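Local coordinates for protein sortase (Actinomyces oris, PDB 5UTT) that probably acts as a transpeptidase of the class E sortase type, joining sorted surface proteins to the cell envelope, at residues L32-P46 against G86-E100. Residues are numbered along the deposited sequence; the frame is centred on the assembly and turned at random.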
loop_
_atom_site.group_PDB
_atom_site.type_symbol
_atom_site.label_atom_id
_atom_site.label_comp_id
_atom_site.label_asym_id
_atom_site.label_seq_id
_atom_site.Cartn_x
_atom_site.Cartn_y
_atom_site.Cartn_z
ATOM N N LEU A 32 4.885 -5.480 0.969
ATOM C CA LEU A 32 4.677 -4.218 1.631
ATOM C C LEU A 32 5.520 -4.145 2.889
ATOM O O LEU A 32 5.435 -5.011 3.749
ATOM C CB LEU A 32 3.213 -4.027 2.014
ATOM C CG LEU A 32 2.773 -2.716 2.657
ATOM C CD1 LEU A 32 2.928 -1.530 1.696
ATOM C CD2 LEU A 32 1.342 -2.850 3.163
ATOM N N VAL A 33 6.281 -3.080 3.018
ATOM C CA VAL A 33 7.062 -2.835 4.250
ATOM C C VAL A 33 6.682 -1.444 4.776
ATOM O O VAL A 33 6.784 -0.434 4.070
ATOM C CB VAL A 33 8.576 -2.953 4.002
ATOM C CG1 VAL A 33 9.337 -2.543 5.232
ATOM C CG2 VAL A 33 8.963 -4.369 3.577
ATOM N N VAL A 34 6.233 -1.381 6.025
ATOM C CA VAL A 34 5.928 -0.090 6.645
ATOM C C VAL A 34 6.816 0.041 7.891
ATOM O O VAL A 34 6.608 -0.684 8.883
ATOM C CB VAL A 34 4.437 0.016 6.984
ATOM C CG1 VAL A 34 4.148 1.343 7.689
ATOM C CG2 VAL A 34 3.565 -0.195 5.739
ATOM N N PRO A 35 7.774 0.965 7.891
ATOM C CA PRO A 35 8.702 1.031 9.043
ATOM C C PRO A 35 8.076 1.223 10.431
ATOM O O PRO A 35 8.576 0.692 11.426
ATOM C CB PRO A 35 9.586 2.208 8.667
ATOM C CG PRO A 35 9.636 2.148 7.182
ATOM C CD PRO A 35 8.221 1.862 6.793
ATOM N N LYS A 36 6.939 1.902 10.508
ATOM C CA LYS A 36 6.218 1.990 11.793
ATOM C C LYS A 36 5.562 0.695 12.292
ATOM O O LYS A 36 4.956 0.688 13.377
ATOM C CB LYS A 36 5.164 3.056 11.713
ATOM C CG LYS A 36 5.786 4.441 11.842
ATOM C CD LYS A 36 4.756 5.392 12.369
ATOM C CE LYS A 36 5.368 6.644 12.945
ATOM N NZ LYS A 36 4.273 7.639 13.034
ATOM N N TRP A 37 5.592 -0.338 11.487
ATOM C CA TRP A 37 5.016 -1.619 11.850
ATOM C C TRP A 37 6.093 -2.619 12.249
ATOM O O TRP A 37 5.744 -3.782 12.639
ATOM C CB TRP A 37 4.133 -2.181 10.716
ATOM C CG TRP A 37 2.892 -1.378 10.440
ATOM C CD1 TRP A 37 2.387 -0.348 11.204
ATOM C CD2 TRP A 37 1.978 -1.533 9.345
ATOM N NE1 TRP A 37 1.271 0.155 10.646
ATOM C CE2 TRP A 37 0.985 -0.529 9.501
ATOM C CE3 TRP A 37 1.910 -2.385 8.231
ATOM C CZ2 TRP A 37 -0.071 -0.385 8.610
ATOM C CZ3 TRP A 37 0.863 -2.216 7.346
ATOM C CH2 TRP A 37 -0.103 -1.209 7.542
ATOM N N TYR A 38 7.363 -2.210 12.238
ATOM C CA TYR A 38 8.420 -3.050 12.800
ATOM C C TYR A 38 8.070 -3.276 14.274
ATOM O O TYR A 38 7.802 -2.335 15.013
ATOM C CB TYR A 38 9.798 -2.464 12.636
ATOM C CG TYR A 38 10.407 -2.676 11.276
ATOM C CD1 TYR A 38 10.523 -3.955 10.722
ATOM C CD2 TYR A 38 10.910 -1.600 10.549
ATOM C CE1 TYR A 38 11.106 -4.156 9.485
ATOM C CE2 TYR A 38 11.488 -1.787 9.314
ATOM C CZ TYR A 38 11.605 -3.051 8.788
ATOM O OH TYR A 38 12.200 -3.182 7.568
ATOM N N GLY A 39 7.992 -4.535 14.673
ATOM C CA GLY A 39 7.671 -4.875 16.054
ATOM C C GLY A 39 6.189 -5.080 16.289
ATOM O O GLY A 39 5.792 -5.561 17.356
ATOM N N VAL A 40 5.379 -4.721 15.301
ATOM C CA VAL A 40 3.938 -4.891 15.315
ATOM C C VAL A 40 3.578 -6.165 14.565
ATOM O O VAL A 40 3.001 -7.103 15.139
ATOM C CB VAL A 40 3.224 -3.668 14.692
ATOM C CG1 VAL A 40 1.711 -3.874 14.694
ATOM C CG2 VAL A 40 3.651 -2.387 15.398
ATOM N N THR A 41 3.957 -6.227 13.289
ATOM C CA THR A 41 3.729 -7.392 12.452
ATOM C C THR A 41 5.075 -7.932 11.961
ATOM O O THR A 41 6.091 -7.332 12.248
ATOM C CB THR A 41 2.819 -7.057 11.252
ATOM O OG1 THR A 41 3.523 -6.265 10.313
ATOM C CG2 THR A 41 1.597 -6.261 11.676
ATOM N N ASN A 42 5.088 -9.036 11.214
ATOM C CA ASN A 42 6.311 -9.518 10.585
ATOM C C ASN A 42 6.816 -8.488 9.572
ATOM O O ASN A 42 7.978 -8.550 9.165
ATOM C CB ASN A 42 6.066 -10.822 9.843
ATOM C CG ASN A 42 5.549 -11.917 10.764
ATOM O OD1 ASN A 42 5.477 -11.738 11.970
ATOM N ND2 ASN A 42 5.189 -13.048 10.192
ATOM N N ASN A 43 5.904 -7.618 9.133
ATOM C CA ASN A 43 6.249 -6.480 8.261
ATOM C C ASN A 43 6.874 -6.928 6.928
ATOM O O ASN A 43 7.825 -6.322 6.409
ATOM C CB ASN A 43 7.122 -5.486 9.014
ATOM C CG ASN A 43 6.969 -4.061 8.490
ATOM O OD1 ASN A 43 6.002 -3.751 7.798
ATOM N ND2 ASN A 43 7.875 -3.185 8.888
ATOM N N ASN A 44 6.280 -7.944 6.325
ATOM C CA ASN A 44 6.748 -8.396 5.033
ATOM C C ASN A 44 5.588 -8.937 4.240
ATOM O O ASN A 44 5.646 -10.006 3.653
ATOM C CB ASN A 44 7.905 -9.400 5.161
ATOM C CG ASN A 44 7.507 -10.697 5.817
ATOM O OD1 ASN A 44 6.525 -10.787 6.532
ATOM N ND2 ASN A 44 8.270 -11.740 5.523
ATOM N N MET A 45 4.540 -8.121 4.221
ATOM C CA MET A 45 3.268 -8.539 3.745
ATOM C C MET A 45 3.253 -8.650 2.254
ATOM O O MET A 45 3.544 -7.642 1.545
ATOM C CB MET A 45 2.231 -7.528 4.241
ATOM C CG MET A 45 0.799 -7.910 3.986
ATOM S SD MET A 45 -0.320 -6.783 4.837
ATOM C CE MET A 45 -1.937 -7.540 4.601
ATOM N N PRO A 46 2.930 -9.816 1.710
ATOM C CA PRO A 46 2.865 -9.912 0.227
ATOM C C PRO A 46 1.716 -9.071 -0.303
ATOM O O PRO A 46 0.692 -8.920 0.374
ATOM C CB PRO A 46 2.592 -11.403 -0.045
ATOM C CG PRO A 46 2.722 -12.053 1.277
ATOM C CD PRO A 46 2.491 -11.073 2.339
ATOM N N GLY A 86 0.144 -12.379 11.650
ATOM C CA GLY A 86 1.425 -12.381 11.008
ATOM C C GLY A 86 1.569 -11.056 10.279
ATOM O O GLY A 86 2.444 -10.269 10.614
ATOM N N ASN A 87 0.664 -10.803 9.337
ATOM C CA ASN A 87 0.669 -9.552 8.548
ATOM C C ASN A 87 -0.752 -9.074 8.400
ATOM O O ASN A 87 -1.637 -9.847 8.064
ATOM C CB ASN A 87 1.259 -9.760 7.155
ATOM C CG ASN A 87 2.774 -9.798 7.150
ATOM O OD1 ASN A 87 3.442 -8.839 7.609
ATOM N ND2 ASN A 87 3.338 -10.846 6.559
ATOM N N SER A 88 -0.968 -7.780 8.589
ATOM C CA SER A 88 -2.284 -7.185 8.521
ATOM C C SER A 88 -2.167 -5.660 8.485
ATOM O O SER A 88 -1.096 -5.145 8.720
ATOM C CB SER A 88 -3.075 -7.490 9.749
ATOM O OG SER A 88 -2.534 -6.784 10.866
ATOM N N PHE A 89 -3.280 -4.956 8.338
ATOM C CA PHE A 89 -3.275 -3.455 8.428
ATOM C C PHE A 89 -3.767 -3.031 9.834
ATOM O O PHE A 89 -4.410 -1.983 10.052
ATOM C CB PHE A 89 -4.151 -2.837 7.313
ATOM C CG PHE A 89 -3.583 -2.924 5.906
ATOM C CD1 PHE A 89 -2.392 -3.580 5.632
ATOM C CD2 PHE A 89 -4.256 -2.330 4.850
ATOM C CE1 PHE A 89 -1.871 -3.605 4.354
ATOM C CE2 PHE A 89 -3.734 -2.372 3.568
ATOM C CZ PHE A 89 -2.571 -3.031 3.315
ATOM N N ARG A 90 -3.550 -3.902 10.829
ATOM C CA ARG A 90 -4.067 -3.652 12.159
ATOM C C ARG A 90 -3.777 -2.248 12.656
ATOM O O ARG A 90 -4.651 -1.610 13.277
ATOM C CB ARG A 90 -3.433 -4.633 13.133
ATOM C CG ARG A 90 -3.973 -4.526 14.542
ATOM C CD ARG A 90 -3.185 -5.467 15.424
ATOM N NE ARG A 90 -3.800 -5.623 16.713
ATOM C CZ ARG A 90 -3.260 -6.306 17.718
ATOM N NH1 ARG A 90 -2.071 -6.891 17.568
ATOM N NH2 ARG A 90 -3.906 -6.398 18.871
ATOM N N ARG A 91 -2.552 -1.794 12.431
ATOM C CA ARG A 91 -2.073 -0.580 13.058
ATOM C C ARG A 91 -1.945 0.475 12.002
ATOM O O ARG A 91 -1.063 1.292 12.065
ATOM C CB ARG A 91 -0.801 -0.803 13.886
ATOM C CG ARG A 91 -1.054 -1.548 15.194
ATOM C CD ARG A 91 -1.514 -0.585 16.283
ATOM N NE ARG A 91 -2.902 -0.100 16.138
ATOM C CZ ARG A 91 -3.981 -0.768 16.522
ATOM N NH1 ARG A 91 -3.896 -1.992 17.083
ATOM N NH2 ARG A 91 -5.175 -0.211 16.355
ATOM N N ILE A 92 -2.889 0.465 11.060
ATOM C CA ILE A 92 -2.978 1.533 10.050
ATOM C C ILE A 92 -3.058 2.912 10.699
ATOM O O ILE A 92 -2.660 3.924 10.079
ATOM C CB ILE A 92 -4.158 1.261 9.101
ATOM C CG1 ILE A 92 -4.027 2.112 7.820
ATOM C CG2 ILE A 92 -5.489 1.456 9.792
ATOM C CD1 ILE A 92 -4.913 1.665 6.684
ATOM N N ASP A 93 -3.581 2.947 11.914
ATOM C CA ASP A 93 -3.817 4.201 12.665
ATOM C C ASP A 93 -2.534 4.856 13.172
ATOM O O ASP A 93 -2.596 5.977 13.659
ATOM C CB ASP A 93 -4.790 3.988 13.830
ATOM C CG ASP A 93 -4.337 2.892 14.782
ATOM O OD1 ASP A 93 -3.284 2.288 14.566
ATOM O OD2 ASP A 93 -5.043 2.677 15.767
ATOM N N LEU A 94 -1.381 4.209 13.019
ATOM C CA LEU A 94 -0.113 4.760 13.480
ATOM C C LEU A 94 0.478 5.643 12.414
ATOM O O LEU A 94 1.438 6.304 12.677
ATOM C CB LEU A 94 0.907 3.678 13.802
ATOM C CG LEU A 94 0.538 2.661 14.914
ATOM C CD1 LEU A 94 1.699 1.687 15.010
ATOM C CD2 LEU A 94 0.270 3.331 16.238
ATOM N N LEU A 95 -0.086 5.632 11.222
ATOM C CA LEU A 95 0.549 6.316 10.098
ATOM C C LEU A 95 0.158 7.784 10.123
ATOM O O LEU A 95 -1.037 8.152 10.147
ATOM C CB LEU A 95 0.147 5.625 8.788
ATOM C CG LEU A 95 0.557 4.152 8.660
ATOM C CD1 LEU A 95 -0.005 3.503 7.421
ATOM C CD2 LEU A 95 2.070 4.086 8.646
ATOM N N GLN A 96 1.179 8.632 10.113
ATOM C CA GLN A 96 1.001 10.059 10.156
ATOM C C GLN A 96 1.695 10.661 8.930
ATOM O O GLN A 96 2.547 10.033 8.298
ATOM C CB GLN A 96 1.623 10.591 11.457
ATOM C CG GLN A 96 1.139 9.868 12.721
ATOM C CD GLN A 96 1.908 10.240 13.981
ATOM O OE1 GLN A 96 2.515 11.297 14.068
ATOM N NE2 GLN A 96 1.858 9.363 14.987
ATOM N N GLU A 97 1.362 11.908 8.635
ATOM C CA GLU A 97 2.020 12.587 7.542
ATOM C C GLU A 97 3.539 12.436 7.595
ATOM O O GLU A 97 4.192 12.673 8.628
ATOM C CB GLU A 97 1.643 14.047 7.559
ATOM C CG GLU A 97 2.147 14.789 6.335
ATOM C CD GLU A 97 2.007 16.274 6.477
ATOM O OE1 GLU A 97 1.489 16.750 7.521
ATOM O OE2 GLU A 97 2.438 16.975 5.524
ATOM N N GLY A 98 4.116 12.064 6.464
ATOM C CA GLY A 98 5.558 11.859 6.343
ATOM C C GLY A 98 6.083 10.466 6.640
ATOM O O GLY A 98 7.216 10.124 6.279
ATOM N N ASP A 99 5.252 9.620 7.239
ATOM C CA ASP A 99 5.683 8.237 7.418
ATOM C C ASP A 99 5.857 7.509 6.090
ATOM O O ASP A 99 5.110 7.741 5.120
ATOM C CB ASP A 99 4.655 7.507 8.277
ATOM C CG ASP A 99 4.655 7.985 9.713
ATOM O OD1 ASP A 99 5.698 8.489 10.196
ATOM O OD2 ASP A 99 3.626 7.836 10.384
ATOM N N GLU A 100 6.817 6.584 6.041
ATOM C CA GLU A 100 7.101 5.887 4.807
ATOM C C GLU A 100 6.245 4.670 4.596
ATOM O O GLU A 100 6.009 3.889 5.553
ATOM C CB GLU A 100 8.554 5.419 4.799
ATOM C CG GLU A 100 9.517 6.553 4.421
ATOM C CD GLU A 100 10.972 6.161 4.394
ATOM O OE1 GLU A 100 11.331 5.122 4.971
ATOM O OE2 GLU A 100 11.781 6.908 3.761
HETATM O O HOH W 1 6.211 4.001 8.431
HETATM O O HOH W 2 2.101 -6.362 8.109
#
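Trp37 lies against the 86-100 loop from Ser88 to Leu95, its indole forming the tight centre of the contact. With CG anti to the carbonyl carbon (chi1 -66°), the ring reaches the Phe89-Ile92 type I turn, its edge at Arg91 O and Ile92 CA, and NE1 gives a bent hydrogen bond of 3.0 Å to Arg91 O. The donor stands above that carbonyl plane, while Leu94 N reaches the same oxygen from the opposite face, so two bonds grip it. The six-membered ring meets Phe89 obliquely, planes 43° apart, and Val34 CB lies over one indole face, offset toward its rim. Phe89 CE1 also takes Leu32 CD2 at 3.5 Å and the sulfur of Met45, a Met-aromatic contact. At one end Asn87 fills the bend of 42-45 with its amide: OD1 accepts from Asn44 N, and ND2 returns a nearly straight bond, 3.2 Å, to Asn44 OD1, which lies in the Asn87 amide plane. A water between Thr41 OG1 and Asn87 OD1 probably links them.

Toward Lys36, Leu94 and Asp99 the contact turns polar and more exposed. An extended Lys36 brings NZ 2.7 Å from Asp99 OD2, a salt bridge on the syn side, and also to Leu94 O; Gln96 N meets OD2 from the other face, tying the cation to the Gln96-Asp99 type II turn. At the solvent-exposed rim, Val40 CG1 loosely touches the aliphatic part of Arg91, whose guanidinium grips Asp93 side-on and also pairs with Glu156.

The contact thus packs the connection between strands 28-33 and 45-49 against the long loop joining strands 74-79 and 100-104, with Trp37 and Phe89 both touching Leu146 of strand 142-150.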